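Local structure of kappa-carrageenase (Zobellia galactanivorans, 5OCR) at residues Gln9-Lys13 with Tyr279-Trp283; Gly82-Phe86 with Ala255-Glu259; Ser93-Tyr99 with Trp229-Val235; Lys105-Ala109 with Glu143-Phe147; Phe125-Val129 with Ala166-Glu170. The protein probably hydrolyses kappa-carrageenan, this chain being the glycoside hydrolase family 16 module, a beta-jellyroll, of a longer enzyme. All coordinates share one frame; numbering follows the deposited sequence.

Interaction 1: residues Gln9-Lys13 with Tyr279-Trp283; sequences QQPTK and YVRVW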
# COMPACT_ATOMS: atom_id res chain seq x y z
N GLN A 9 -11.77 20.08 -4.41
CA GLN A 9 -10.42 19.64 -4.94
C GLN A 9 -10.62 18.63 -6.08
O GLN A 9 -11.60 17.93 -6.11
CB GLN A 9 -9.62 18.92 -3.83
CG GLN A 9 -9.24 19.82 -2.65
CD GLN A 9 -8.12 20.79 -3.01
OE1 GLN A 9 -7.66 20.86 -4.16
NE2 GLN A 9 -7.65 21.53 -2.00
N GLN A 10 -9.67 18.58 -7.00
CA GLN A 10 -9.79 17.67 -8.18
C GLN A 10 -8.55 16.81 -8.28
O GLN A 10 -7.49 17.20 -7.77
CB GLN A 10 -9.90 18.48 -9.49
CG GLN A 10 -11.24 19.20 -9.65
CD GLN A 10 -12.29 18.16 -10.04
OE1 GLN A 10 -12.25 17.59 -11.13
NE2 GLN A 10 -13.22 17.89 -9.13
N PRO A 11 -8.63 15.69 -9.03
CA PRO A 11 -7.36 14.90 -9.38
C PRO A 11 -6.20 15.83 -9.88
O PRO A 11 -6.41 16.81 -10.67
CB PRO A 11 -7.84 13.93 -10.47
CG PRO A 11 -9.34 13.75 -10.15
CD PRO A 11 -9.80 15.12 -9.72
N THR A 12 -4.99 15.60 -9.38
CA THR A 12 -3.81 16.43 -9.83
C THR A 12 -3.61 16.35 -11.32
O THR A 12 -3.30 17.40 -11.97
CB THR A 12 -2.54 16.03 -9.05
OG1 THR A 12 -2.81 16.23 -7.66
CG2 THR A 12 -1.30 16.89 -9.39
N LYS A 13 -3.75 15.15 -11.89
CA LYS A 13 -3.50 15.00 -13.32
C LYS A 13 -4.31 13.81 -13.83
O LYS A 13 -4.27 12.77 -13.20
CB LYS A 13 -2.01 14.75 -13.56
CG LYS A 13 -1.62 14.59 -15.02
CD LYS A 13 -1.66 15.94 -15.70
CE LYS A 13 -1.13 15.63 -17.06
NZ LYS A 13 -0.98 16.93 -17.67
N TYR A 279 -3.22 13.89 3.09
CA TYR A 279 -4.65 13.65 2.72
C TYR A 279 -4.74 12.38 1.90
O TYR A 279 -3.72 11.89 1.36
CB TYR A 279 -5.23 14.85 1.92
CG TYR A 279 -4.64 15.07 0.54
CD1 TYR A 279 -4.84 14.16 -0.54
CD2 TYR A 279 -3.88 16.21 0.31
CE1 TYR A 279 -4.29 14.42 -1.80
CE2 TYR A 279 -3.30 16.45 -0.93
CZ TYR A 279 -3.53 15.56 -1.99
OH TYR A 279 -3.01 15.80 -3.25
N VAL A 280 -5.97 11.88 1.82
CA VAL A 280 -6.34 10.87 0.84
C VAL A 280 -7.60 11.35 0.22
O VAL A 280 -8.54 11.85 0.91
CB VAL A 280 -6.45 9.46 1.43
CG1 VAL A 280 -7.46 9.42 2.63
CG2 VAL A 280 -6.84 8.47 0.31
N ARG A 281 -7.66 11.23 -1.10
CA ARG A 281 -8.84 11.72 -1.84
C ARG A 281 -9.23 10.68 -2.91
O ARG A 281 -8.38 10.12 -3.61
CB ARG A 281 -8.58 13.06 -2.51
CG ARG A 281 -8.30 14.19 -1.52
CD ARG A 281 -7.81 15.43 -2.29
NE ARG A 281 -7.49 16.46 -1.29
CZ ARG A 281 -6.68 17.53 -1.49
NH1 ARG A 281 -6.14 17.81 -2.70
NH2 ARG A 281 -6.46 18.37 -0.49
N VAL A 282 -10.53 10.43 -3.02
CA VAL A 282 -11.05 9.48 -4.01
C VAL A 282 -12.13 10.24 -4.82
O VAL A 282 -12.95 10.99 -4.21
CB VAL A 282 -11.65 8.27 -3.34
CG1 VAL A 282 -12.20 7.29 -4.40
CG2 VAL A 282 -10.58 7.57 -2.55
N TRP A 283 -12.13 10.04 -6.12
CA TRP A 283 -13.17 10.61 -6.98
C TRP A 283 -13.74 9.52 -7.84
O TRP A 283 -13.08 8.52 -8.13
CB TRP A 283 -12.65 11.68 -7.94
CG TRP A 283 -12.04 12.92 -7.33
CD1 TRP A 283 -12.64 14.18 -7.19
CD2 TRP A 283 -10.71 13.04 -6.78
NE1 TRP A 283 -11.75 15.09 -6.63
CE2 TRP A 283 -10.56 14.44 -6.34
CE3 TRP A 283 -9.59 12.14 -6.67
CZ2 TRP A 283 -9.35 14.93 -5.83
CZ3 TRP A 283 -8.43 12.64 -6.13
CH2 TRP A 283 -8.29 13.98 -5.74
O HOH W 1 -6.06 16.75 -5.42

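Interaction 2: residues Gly82-Phe86 with Ala255-Glu259; sequences GGTYF and AINPE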
# COMPACT_ATOMS: atom_id res chain seq x y z
N GLY A 82 1.58 -14.38 18.27
CA GLY A 82 1.17 -15.07 17.04
C GLY A 82 2.25 -15.07 15.98
O GLY A 82 1.98 -14.80 14.79
N GLY A 83 3.48 -15.30 16.43
CA GLY A 83 4.64 -15.46 15.50
C GLY A 83 5.28 -14.12 15.05
O GLY A 83 6.14 -14.11 14.14
N THR A 84 4.80 -12.98 15.57
CA THR A 84 5.27 -11.69 15.04
C THR A 84 5.75 -10.77 16.17
O THR A 84 5.36 -10.94 17.34
CB THR A 84 4.18 -10.98 14.22
OG1 THR A 84 3.07 -10.58 15.03
CG2 THR A 84 3.68 -11.91 13.13
N TYR A 85 6.66 -9.85 15.78
CA TYR A 85 7.45 -9.06 16.77
C TYR A 85 7.23 -7.55 16.71
O TYR A 85 7.76 -6.76 17.52
CB TYR A 85 8.95 -9.34 16.60
CG TYR A 85 9.33 -10.77 16.85
CD1 TYR A 85 9.73 -11.17 18.11
CD2 TYR A 85 9.23 -11.72 15.81
CE1 TYR A 85 10.08 -12.47 18.34
CE2 TYR A 85 9.61 -13.02 16.03
CZ TYR A 85 9.99 -13.37 17.31
OH TYR A 85 10.34 -14.67 17.61
N PHE A 86 6.45 -7.12 15.70
CA PHE A 86 6.08 -5.69 15.50
C PHE A 86 4.57 -5.47 15.31
O PHE A 86 3.86 -6.39 14.86
CB PHE A 86 6.76 -5.25 14.22
CG PHE A 86 8.24 -5.25 14.33
CD1 PHE A 86 8.92 -4.09 14.78
CD2 PHE A 86 8.98 -6.44 14.09
CE1 PHE A 86 10.33 -4.11 14.90
CE2 PHE A 86 10.37 -6.46 14.24
CZ PHE A 86 11.04 -5.30 14.63
N ALA A 255 8.23 -13.43 9.45
CA ALA A 255 8.92 -12.63 10.50
C ALA A 255 10.33 -13.12 10.90
O ALA A 255 10.56 -14.32 10.97
CB ALA A 255 8.04 -12.49 11.72
N ILE A 256 11.27 -12.20 11.11
CA ILE A 256 12.64 -12.52 11.69
C ILE A 256 12.64 -11.98 13.12
O ILE A 256 12.19 -10.87 13.38
CB ILE A 256 13.75 -11.85 10.83
CG1 ILE A 256 13.59 -12.32 9.36
CG2 ILE A 256 15.14 -11.98 11.44
CD1 ILE A 256 14.79 -12.07 8.48
N ASN A 257 13.08 -12.78 14.09
CA ASN A 257 13.28 -12.27 15.41
C ASN A 257 14.44 -11.26 15.42
O ASN A 257 15.60 -11.65 15.13
CB ASN A 257 13.57 -13.46 16.35
CG ASN A 257 13.78 -13.05 17.78
OD1 ASN A 257 14.00 -11.90 18.13
ND2 ASN A 257 13.73 -14.08 18.66
N PRO A 258 14.12 -9.97 15.70
CA PRO A 258 15.16 -9.01 15.63
C PRO A 258 16.27 -9.21 16.61
O PRO A 258 17.33 -8.70 16.32
CB PRO A 258 14.41 -7.65 15.65
CG PRO A 258 13.21 -7.92 16.50
CD PRO A 258 12.85 -9.37 16.20
N GLU A 259 16.14 -10.08 17.66
CA GLU A 259 17.30 -10.50 18.51
C GLU A 259 18.14 -11.72 18.02
O GLU A 259 19.11 -12.17 18.67
CB GLU A 259 16.90 -10.71 19.97
CG GLU A 259 15.78 -9.80 20.49
CD GLU A 259 16.11 -8.31 20.58
OE1 GLU A 259 17.31 -7.96 20.57
OE2 GLU A 259 15.16 -7.47 20.70

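Interaction 3: residues Ser93-Tyr99 with Trp229-Val235; sequences SYQKFTY and WHRPMNV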
# COMPACT_ATOMS: atom_id res chain seq x y z
N SER A 93 -10.43 1.88 4.11
CA SER A 93 -11.82 2.38 4.04
C SER A 93 -12.86 1.24 4.24
O SER A 93 -12.72 0.11 3.68
CB SER A 93 -12.12 3.13 2.74
OG SER A 93 -12.00 2.26 1.61
N TYR A 94 -13.95 1.54 4.94
CA TYR A 94 -15.05 0.58 4.86
C TYR A 94 -15.62 0.51 3.44
O TYR A 94 -16.03 -0.58 2.96
CB TYR A 94 -16.16 0.92 5.85
CG TYR A 94 -15.84 0.41 7.21
CD1 TYR A 94 -16.12 -0.88 7.58
CD2 TYR A 94 -15.27 1.26 8.15
CE1 TYR A 94 -15.80 -1.32 8.86
CE2 TYR A 94 -14.95 0.84 9.40
CZ TYR A 94 -15.20 -0.45 9.76
OH TYR A 94 -14.85 -0.87 10.97
N GLN A 95 -15.71 1.66 2.79
CA GLN A 95 -16.35 1.75 1.46
C GLN A 95 -15.43 1.11 0.37
O GLN A 95 -14.20 1.35 0.40
CB GLN A 95 -16.65 3.20 1.08
CG GLN A 95 -17.33 3.34 -0.25
CD GLN A 95 -18.65 2.68 -0.33
OE1 GLN A 95 -19.48 2.80 0.60
NE2 GLN A 95 -18.88 1.97 -1.43
N LYS A 96 -16.02 0.36 -0.55
CA LYS A 96 -15.23 -0.24 -1.70
C LYS A 96 -15.50 0.55 -2.95
O LYS A 96 -16.60 1.16 -3.13
CB LYS A 96 -15.71 -1.69 -1.94
CG LYS A 96 -15.27 -2.61 -0.79
CD LYS A 96 -15.93 -3.99 -0.99
CE LYS A 96 -15.72 -4.90 0.25
NZ LYS A 96 -14.35 -5.49 0.27
N PHE A 97 -14.54 0.52 -3.88
CA PHE A 97 -14.71 1.21 -5.15
C PHE A 97 -14.08 0.32 -6.22
O PHE A 97 -13.28 -0.50 -5.95
CB PHE A 97 -13.83 2.51 -5.18
CG PHE A 97 -14.21 3.50 -4.13
CD1 PHE A 97 -15.10 4.52 -4.43
CD2 PHE A 97 -13.70 3.36 -2.81
CE1 PHE A 97 -15.47 5.42 -3.41
CE2 PHE A 97 -14.06 4.24 -1.81
CZ PHE A 97 -14.94 5.27 -2.12
N THR A 98 -14.41 0.56 -7.47
CA THR A 98 -13.72 -0.24 -8.53
C THR A 98 -12.99 0.78 -9.40
O THR A 98 -11.75 0.91 -9.31
CB THR A 98 -14.70 -1.12 -9.33
OG1 THR A 98 -15.48 -1.97 -8.46
CG2 THR A 98 -13.86 -2.06 -10.33
N TYR A 99 -13.75 1.59 -10.09
CA TYR A 99 -13.11 2.50 -11.01
C TYR A 99 -13.14 3.91 -10.39
O TYR A 99 -13.99 4.19 -9.61
CB TYR A 99 -13.84 2.55 -12.30
CG TYR A 99 -13.93 1.22 -12.96
CD1 TYR A 99 -12.83 0.38 -13.10
CD2 TYR A 99 -15.13 0.86 -13.56
CE1 TYR A 99 -12.97 -0.88 -13.69
CE2 TYR A 99 -15.28 -0.37 -14.18
CZ TYR A 99 -14.18 -1.23 -14.24
OH TYR A 99 -14.36 -2.46 -14.85
N TRP A 229 -8.50 -6.27 -12.88
CA TRP A 229 -8.76 -5.38 -11.74
C TRP A 229 -10.10 -4.70 -11.82
O TRP A 229 -10.22 -3.44 -11.94
CB TRP A 229 -7.56 -4.39 -11.58
CG TRP A 229 -6.35 -5.21 -11.36
CD1 TRP A 229 -5.90 -5.70 -10.13
CD2 TRP A 229 -5.43 -5.74 -12.37
NE1 TRP A 229 -4.79 -6.50 -10.30
CE2 TRP A 229 -4.49 -6.59 -11.66
CE3 TRP A 229 -5.33 -5.63 -13.79
CZ2 TRP A 229 -3.46 -7.31 -12.36
CZ3 TRP A 229 -4.30 -6.36 -14.48
CH2 TRP A 229 -3.41 -7.15 -13.77
N HIS A 230 -11.13 -5.57 -11.77
CA HIS A 230 -12.49 -5.16 -11.93
C HIS A 230 -13.30 -5.52 -10.74
O HIS A 230 -14.53 -5.57 -10.88
CB HIS A 230 -13.13 -5.75 -13.20
CG HIS A 230 -12.29 -5.49 -14.46
ND1 HIS A 230 -12.33 -4.32 -15.10
CD2 HIS A 230 -11.38 -6.29 -15.15
CE1 HIS A 230 -11.53 -4.35 -16.18
NE2 HIS A 230 -10.91 -5.53 -16.19
N ARG A 231 -12.69 -5.86 -9.61
CA ARG A 231 -13.49 -6.23 -8.42
C ARG A 231 -13.56 -4.99 -7.48
O ARG A 231 -12.71 -4.12 -7.55
CB ARG A 231 -12.79 -7.38 -7.68
CG ARG A 231 -12.76 -8.68 -8.49
CD ARG A 231 -12.01 -9.77 -7.73
NE ARG A 231 -12.33 -9.86 -6.32
CZ ARG A 231 -13.37 -10.53 -5.84
NH1 ARG A 231 -14.19 -11.16 -6.67
NH2 ARG A 231 -13.58 -10.60 -4.54
N PRO A 232 -14.56 -4.93 -6.59
CA PRO A 232 -14.60 -3.80 -5.62
C PRO A 232 -13.43 -3.91 -4.62
O PRO A 232 -13.09 -5.03 -4.17
CB PRO A 232 -15.93 -4.03 -4.84
CG PRO A 232 -16.78 -4.89 -5.82
CD PRO A 232 -15.75 -5.82 -6.47
N MET A 233 -12.76 -2.78 -4.40
CA MET A 233 -11.53 -2.75 -3.57
C MET A 233 -11.65 -1.67 -2.51
O MET A 233 -12.24 -0.60 -2.75
CB MET A 233 -10.35 -2.36 -4.48
CG MET A 233 -10.02 -3.58 -5.42
SD MET A 233 -8.77 -3.10 -6.65
CE MET A 233 -9.65 -1.99 -7.68
N ASN A 234 -11.03 -1.94 -1.36
CA ASN A 234 -10.94 -0.98 -0.25
C ASN A 234 -9.71 -0.12 -0.38
O ASN A 234 -8.69 -0.57 -0.93
CB ASN A 234 -10.92 -1.65 1.10
CG ASN A 234 -12.12 -2.56 1.32
OD1 ASN A 234 -12.15 -3.69 0.83
ND2 ASN A 234 -13.08 -2.08 2.04
N VAL A 235 -9.91 1.15 -0.02
CA VAL A 235 -8.82 2.19 -0.21
C VAL A 235 -7.92 2.15 1.01
O VAL A 235 -8.40 2.28 2.13
CB VAL A 235 -9.39 3.63 -0.41
CG1 VAL A 235 -8.22 4.68 -0.50
CG2 VAL A 235 -10.28 3.62 -1.64
O HOH W 2 -14.03 -6.76 -2.29
O HOH W 3 -13.90 -4.88 3.65
O HOH W 4 -16.67 -4.27 -9.45

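Interaction 4: residues Lys105-Ala109 with Glu143-Phe147; sequences KIQGA and ELQQF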
# COMPACT_ATOMS: atom_id res chain seq x y z
N LYS A 105 -1.29 12.15 -0.44
CA LYS A 105 -0.03 12.92 -0.26
C LYS A 105 0.72 12.36 0.95
O LYS A 105 0.21 12.34 2.12
CB LYS A 105 -0.36 14.45 -0.16
CG LYS A 105 0.87 15.36 0.21
CD LYS A 105 0.31 16.78 0.19
CE LYS A 105 1.31 17.74 0.75
NZ LYS A 105 0.49 18.99 0.84
N ILE A 106 1.89 11.80 0.66
CA ILE A 106 2.57 10.92 1.64
C ILE A 106 4.04 11.26 1.79
O ILE A 106 4.75 11.54 0.75
CB ILE A 106 2.46 9.42 1.15
CG1 ILE A 106 0.98 8.92 1.14
CG2 ILE A 106 3.42 8.49 2.02
CD1 ILE A 106 0.83 7.63 0.29
N GLN A 107 4.52 11.23 3.04
CA GLN A 107 5.96 11.24 3.20
C GLN A 107 6.38 9.92 3.84
O GLN A 107 5.69 9.39 4.72
CB GLN A 107 6.29 12.38 4.21
CG GLN A 107 7.77 12.38 4.67
CD GLN A 107 8.16 13.66 5.42
OE1 GLN A 107 7.72 14.80 5.09
NE2 GLN A 107 8.91 13.48 6.50
N GLY A 108 7.52 9.42 3.39
CA GLY A 108 8.00 8.10 3.85
C GLY A 108 8.63 8.17 5.23
O GLY A 108 8.45 9.10 5.99
N ALA A 109 9.31 7.08 5.57
CA ALA A 109 9.80 6.85 6.95
C ALA A 109 11.30 7.05 7.10
O ALA A 109 12.14 6.61 6.26
CB ALA A 109 9.44 5.40 7.36
N GLU A 143 4.41 1.75 -3.57
CA GLU A 143 5.12 1.09 -2.47
C GLU A 143 6.43 1.83 -2.41
O GLU A 143 7.22 1.71 -3.33
CB GLU A 143 5.36 -0.37 -2.69
CG GLU A 143 4.11 -1.17 -2.30
CD GLU A 143 4.41 -2.64 -2.52
OE1 GLU A 143 4.85 -3.01 -3.67
OE2 GLU A 143 4.17 -3.45 -1.59
N LEU A 144 6.70 2.52 -1.31
CA LEU A 144 7.96 3.24 -1.15
C LEU A 144 9.01 2.46 -0.36
O LEU A 144 8.61 1.64 0.48
CB LEU A 144 7.67 4.55 -0.39
CG LEU A 144 6.75 5.58 -1.05
CD1 LEU A 144 6.57 6.85 -0.20
CD2 LEU A 144 7.33 5.95 -2.43
N GLN A 145 10.31 2.75 -0.55
CA GLN A 145 11.40 2.27 0.28
C GLN A 145 11.46 0.78 0.48
O GLN A 145 11.90 0.37 1.50
CB GLN A 145 11.42 2.96 1.70
CG GLN A 145 11.34 4.42 1.69
CD GLN A 145 10.91 4.90 3.10
OE1 GLN A 145 10.10 5.75 3.21
NE2 GLN A 145 11.57 4.40 4.17
N GLN A 146 11.04 -0.03 -0.50
CA GLN A 146 11.07 -1.48 -0.38
C GLN A 146 12.41 -2.05 -0.57
O GLN A 146 12.67 -3.17 -0.11
CB GLN A 146 10.26 -2.16 -1.52
CG GLN A 146 8.85 -2.08 -1.24
CD GLN A 146 8.07 -3.20 -1.89
OE1 GLN A 146 7.51 -3.98 -1.18
NE2 GLN A 146 7.88 -3.15 -3.22
N PHE A 147 13.25 -1.31 -1.27
CA PHE A 147 14.56 -1.83 -1.71
C PHE A 147 14.38 -3.23 -2.35
O PHE A 147 15.11 -4.20 -1.98
CB PHE A 147 15.52 -1.90 -0.51
CG PHE A 147 15.95 -0.57 0.03
CD1 PHE A 147 17.26 -0.15 -0.12
CD2 PHE A 147 15.02 0.27 0.66
CE1 PHE A 147 17.67 1.09 0.36
CE2 PHE A 147 15.42 1.52 1.18
CZ PHE A 147 16.76 1.91 1.01

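Interaction 5: residues Phe125-Val129 with Ala166-Glu170; sequences FDYSV and AVVKE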
# COMPACT_ATOMS: atom_id res chain seq x y z
N PHE A 125 -11.25 -12.03 -1.18
CA PHE A 125 -10.97 -13.20 -2.04
C PHE A 125 -12.29 -13.85 -2.31
O PHE A 125 -13.01 -14.24 -1.35
CB PHE A 125 -10.03 -14.17 -1.27
CG PHE A 125 -8.58 -13.67 -1.19
CD1 PHE A 125 -7.59 -14.19 -2.05
CD2 PHE A 125 -8.20 -12.71 -0.25
CE1 PHE A 125 -6.28 -13.72 -2.04
CE2 PHE A 125 -6.87 -12.25 -0.22
CZ PHE A 125 -5.90 -12.76 -1.10
N ASP A 126 -12.63 -14.02 -3.59
CA ASP A 126 -13.87 -14.76 -3.93
C ASP A 126 -13.42 -16.00 -4.73
O ASP A 126 -13.19 -15.94 -5.96
CB ASP A 126 -14.83 -13.86 -4.72
CG ASP A 126 -16.19 -14.52 -4.97
OD1 ASP A 126 -16.30 -15.72 -4.60
OD2 ASP A 126 -17.06 -13.86 -5.62
N TYR A 127 -13.27 -17.12 -4.00
CA TYR A 127 -12.84 -18.38 -4.59
C TYR A 127 -13.95 -19.12 -5.26
O TYR A 127 -13.67 -20.17 -5.83
CB TYR A 127 -12.15 -19.30 -3.59
CG TYR A 127 -10.72 -18.90 -3.32
CD1 TYR A 127 -9.67 -19.40 -4.11
CD2 TYR A 127 -10.41 -18.03 -2.26
CE1 TYR A 127 -8.34 -19.05 -3.88
CE2 TYR A 127 -9.10 -17.65 -2.06
CZ TYR A 127 -8.06 -18.17 -2.85
OH TYR A 127 -6.77 -17.73 -2.62
N SER A 128 -15.14 -18.52 -5.30
CA SER A 128 -16.34 -19.12 -5.95
C SER A 128 -16.52 -18.84 -7.44
O SER A 128 -17.41 -19.44 -8.13
CB SER A 128 -17.62 -18.74 -5.22
OG SER A 128 -18.12 -17.50 -5.67
N VAL A 129 -15.70 -17.95 -7.97
CA VAL A 129 -15.89 -17.44 -9.29
C VAL A 129 -15.48 -18.55 -10.28
O VAL A 129 -14.83 -19.57 -9.91
CB VAL A 129 -15.07 -16.17 -9.50
CG1 VAL A 129 -15.39 -15.21 -8.38
CG2 VAL A 129 -13.58 -16.47 -9.38
N ALA A 166 -2.90 -10.08 -8.72
CA ALA A 166 -4.22 -10.73 -8.70
C ALA A 166 -4.14 -12.21 -8.40
O ALA A 166 -3.13 -12.82 -8.51
CB ALA A 166 -4.90 -10.56 -10.07
N VAL A 167 -5.30 -12.82 -8.08
CA VAL A 167 -5.38 -14.28 -8.11
C VAL A 167 -6.50 -14.56 -9.10
O VAL A 167 -7.50 -13.84 -9.08
CB VAL A 167 -5.89 -14.78 -6.73
CG1 VAL A 167 -6.17 -16.32 -6.72
CG2 VAL A 167 -4.81 -14.45 -5.68
N VAL A 168 -6.27 -15.52 -9.99
CA VAL A 168 -7.23 -15.85 -11.07
C VAL A 168 -7.59 -17.31 -10.90
O VAL A 168 -6.67 -18.12 -10.62
CB VAL A 168 -6.57 -15.57 -12.41
CG1 VAL A 168 -7.47 -16.04 -13.57
CG2 VAL A 168 -6.41 -14.07 -12.50
N LYS A 169 -8.87 -17.68 -11.06
CA LYS A 169 -9.22 -19.09 -10.93
C LYS A 169 -8.73 -19.88 -12.15
O LYS A 169 -8.96 -19.48 -13.31
CB LYS A 169 -10.72 -19.26 -10.66
CG LYS A 169 -11.25 -20.60 -11.16
CD LYS A 169 -12.35 -21.16 -10.32
CE LYS A 169 -11.92 -21.44 -8.89
NZ LYS A 169 -13.24 -21.47 -8.29
N GLU A 170 -7.94 -20.95 -11.89
CA GLU A 170 -7.42 -21.83 -12.98
C GLU A 170 -7.45 -23.26 -12.53
O GLU A 170 -6.85 -23.57 -11.51
CB GLU A 170 -5.98 -21.52 -13.43
CG GLU A 170 -5.75 -20.14 -13.98
CD GLU A 170 -4.29 -19.94 -14.44
OE1 GLU A 170 -3.42 -20.84 -14.26
OE2 GLU A 170 -4.03 -18.84 -14.96

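Interaction 1: residues Gln9-Lys13 with Tyr279-Trp283
Pro11 lies over one face of the Trp283 indole: its CD stands 3.6 Å from the centroid of the five-membered ring and 11° off the normal, a CH-pi contact. Pro11 CG carries the overlap on to Trp283 CD2, 3.7 Å away. The rim of the same indole is used for a polar bond, Trp283 NE1 donating to Gln9 O over 2.9 Å with an N-H...O angle of 159°, and because that oxygen lies close to the ring plane the bond also sets the ring's rotation. An alanine in place of Trp283 would probably leave Gln9 O without this donor and Pro11 without the surface beneath it. A second layer is built on Arg281, whose chain runs extended from CG to NE. Its guanidinium is sandwiched between the Tyr279 ring, with CZ 3.5 Å above the ring centre, and the side chain of Gln9, whose amide plane is only 12° from parallel. Water 1 accepts from Arg281 NH1 and donates to Gln10 O, while Arg281 NE forms a salt bridge with Glu30, a magnesium ligand. The ordered N-terminal segment thus crosses strand 273-285 at nearly a right angle, laid over the outside of the jellyroll's beta-sandwich.

Interaction 2: residues Gly82-Phe86 with Ala255-Glu259
The Tyr85 ring rests with one face against Asn257 and Pro258. Its CG is anti to the carbonyl carbon (chi1 -62°), which swings the ring across toward residues 255-258. Asn257 CA sits 4.0 Å from the Tyr85 ring centroid, within CH-pi range, and the Asn257 amide extends the same cover toward the phenol end, with its plane 22° from that of the ring. Further back, Pro258 CD reaches Tyr85 CG at 3.8 Å. The methyl of Ala255 comes instead at the ring's edge, 4.3 Å from CB to Tyr85 CD2. The amide is set by an Asx turn: Asn257 OD1 accepts the backbone N of Glu259 at 2.8 Å, the donor standing above the carbonyl plane, and Asn78 ND2 gives this oxygen a further donor. The contact joins two loops of the jellyroll, one leading into strand 86-97 and the other following strand 252-255. Pro258 serves both aromatic residues, since its CG lies 3.9 Å from Phe86 CZ while its CD faces Tyr85. The Phe86 ring also meets His74 and Phe245. At the other end of the contact, Gly83 O approaches Ala255 CB to 3.5 Å.

Interaction 3: residues Ser93-Tyr99 with Trp229-Val235
This is an antiparallel strand pairing in the jellyroll, joining the end of strand 86-97 to the start of strand 233-241 beside a corner at Tyr94 and Gln95. Phe97 and Met233 form a hydrogen-bonded pair, both N...O distances being 2.8 Å. Beyond the corner, Ser93 N donates to Val235 O, and Ser93 OG, placed between its own backbone N and carbonyl carbon (chi1 64°), accepts Val235 N at 2.9 Å while donating to Gln95 O. Asn234 works with both ends of its amide: ND2 meets Ser93 O at 2.8 Å almost head-on, and OD1 takes Lys96 NZ at 2.9 Å on an in-plane lone pair. A leucine at Asn234 would probably leave Ser93 O without its amide donor and Lys96 NZ without this acceptor. Water 2 links Lys96 NZ to Pro232 O. On the buried side, Val235 CG2 packs 3.6 Å from Phe97 CD2, and both residues touch Val282. Further along, Tyr99 OH and His230 ND1 share a hydrogen bond of 2.8 Å, their rings meeting rim to rim with planes at 81°. Side-chain oxygens and an amide thus supplement the backbone ladder at the corner, and the lysine's charge is probably shared among neutral oxygens.

Interaction 4: residues Lys105-Ala109 with Glu143-Phe147
The polar part of this contact is a two-point grip by the Gln145 amide on the backbone of Ala109. Ala109 N donates to Gln145 OE1 over 2.8 Å, with an N-H...O angle of 156°, and the donor lies in the plane of the side-chain carbonyl, on a lone pair. The return bond, Gln145 NE2 to Ala109 O, is weak at 3.1 Å, its angle at the hydrogen only 132°. Both polar groups of one backbone residue are thus matched by one amide, which limits how that amide can turn; NE2 finds a further acceptor in Gly112 O. The glutamine reaches this position because CG is anti to the carbonyl carbon (chi1 -49°) and the chain is extended beyond it.

In the fold, the contact bridges the ends of strands 100-107 and 134-144, which are not paired with each other in a sheet. Strand 134-144 bears the acidic sequence signature in which family 16 relatives keep their catalytic residues.

Steric fit is closest at Gly108, whose CA is 3.2 Å from Gln145 OE1. A beta carbon built there would fall 2.1 Å from that oxygen, a clash, so the close approach of the amide depends on the absence of a side chain at Gly108.

The apolar part is lighter. Leu144 CD1 meets Ile106 CG2 at 4.2 Å, the two side chains at a slant to one another, and Gly108 CA lies 4.5 Å from the same leucine methyl. Around them, Leu144 also touches Tyr203 and Pro196, Ile106 touches Met275, and the methyl of Ala109 rests on Val115.

Interaction 5: residues Phe125-Val129 with Ala166-Glu170
Lys169 NZ donates to two backbone carbonyls of the opposing loop, Tyr127 O at 2.8 Å and Val129 O at 3.0 Å. The loop is a type I beta turn from Asp126 to Val129, on the connection between strands 115-122 and 134-144 of the jellyroll, and the lysine reaches it from strand 159-170. The two bonds differ in approach: the Val129 carbonyl points almost straight at the nitrogen (C=O...N 163°), whereas the nitrogen stands 32° out of the Tyr127 carbonyl plane. Lys169 CG is anti to the backbone N (chi1 153°), and bends at chi2 and chi3 fold the chain back so that the ammonium group reaches both oxygens. Lys169 has two modelled conformers, and this pair of hydrogen bonds belongs to one of them.

Within the turn, Asp126 OD1 also has two donors. Ser128 OG reaches its syn lone pair at 2.8 Å, and Ser128 N comes from above the carboxylate plane at 3.1 Å, closing an Asx turn. Both bonds lie within the loop and do not involve the lysine.

Apolar contacts flank the polar ones. The Phe125 and Val167 side chains cross at about a right angle, and Phe125 is stacked on Tyr136. Val167, Tyr127 and Val129 all touch Val135 of strand 134-144, the sheet neighbour of strand 159-170, so the loop packs back over the strand it leads into. Tyr127 OH comes to 4.4 Å from Val167 CG1. Beside the lysine, Val129 CG2 slides past its root, 4.2 Å from Lys169 CB. At the ring of Phe125, the nearest approach is CE1 to Val167 CG2, 4.0 Å.

Interaction 1 joins the two ends of the modelled chain and encloses the other four: interaction 2 is nested in it, interaction 3 in interaction 2, and interactions 4 and 5 in interaction 3, crossing each other. Interactions 1 and 3, with centres about 16 Å apart, meet through Val280 and Val282 against Val235 and Phe97, where strand 273-285 packs on strands 86-97 and 233-241. Interaction 4 adjoins interaction 1, strands 100-107 and 273-285 being sheet neighbours. Interactions 3 and 5, also about 16 Å between centres, touch through Arg231 and Asp126. Interaction 2 stands apart, its centre about 37 Å from that of interaction 1. Distant parts of the sequence thus close one jellyroll.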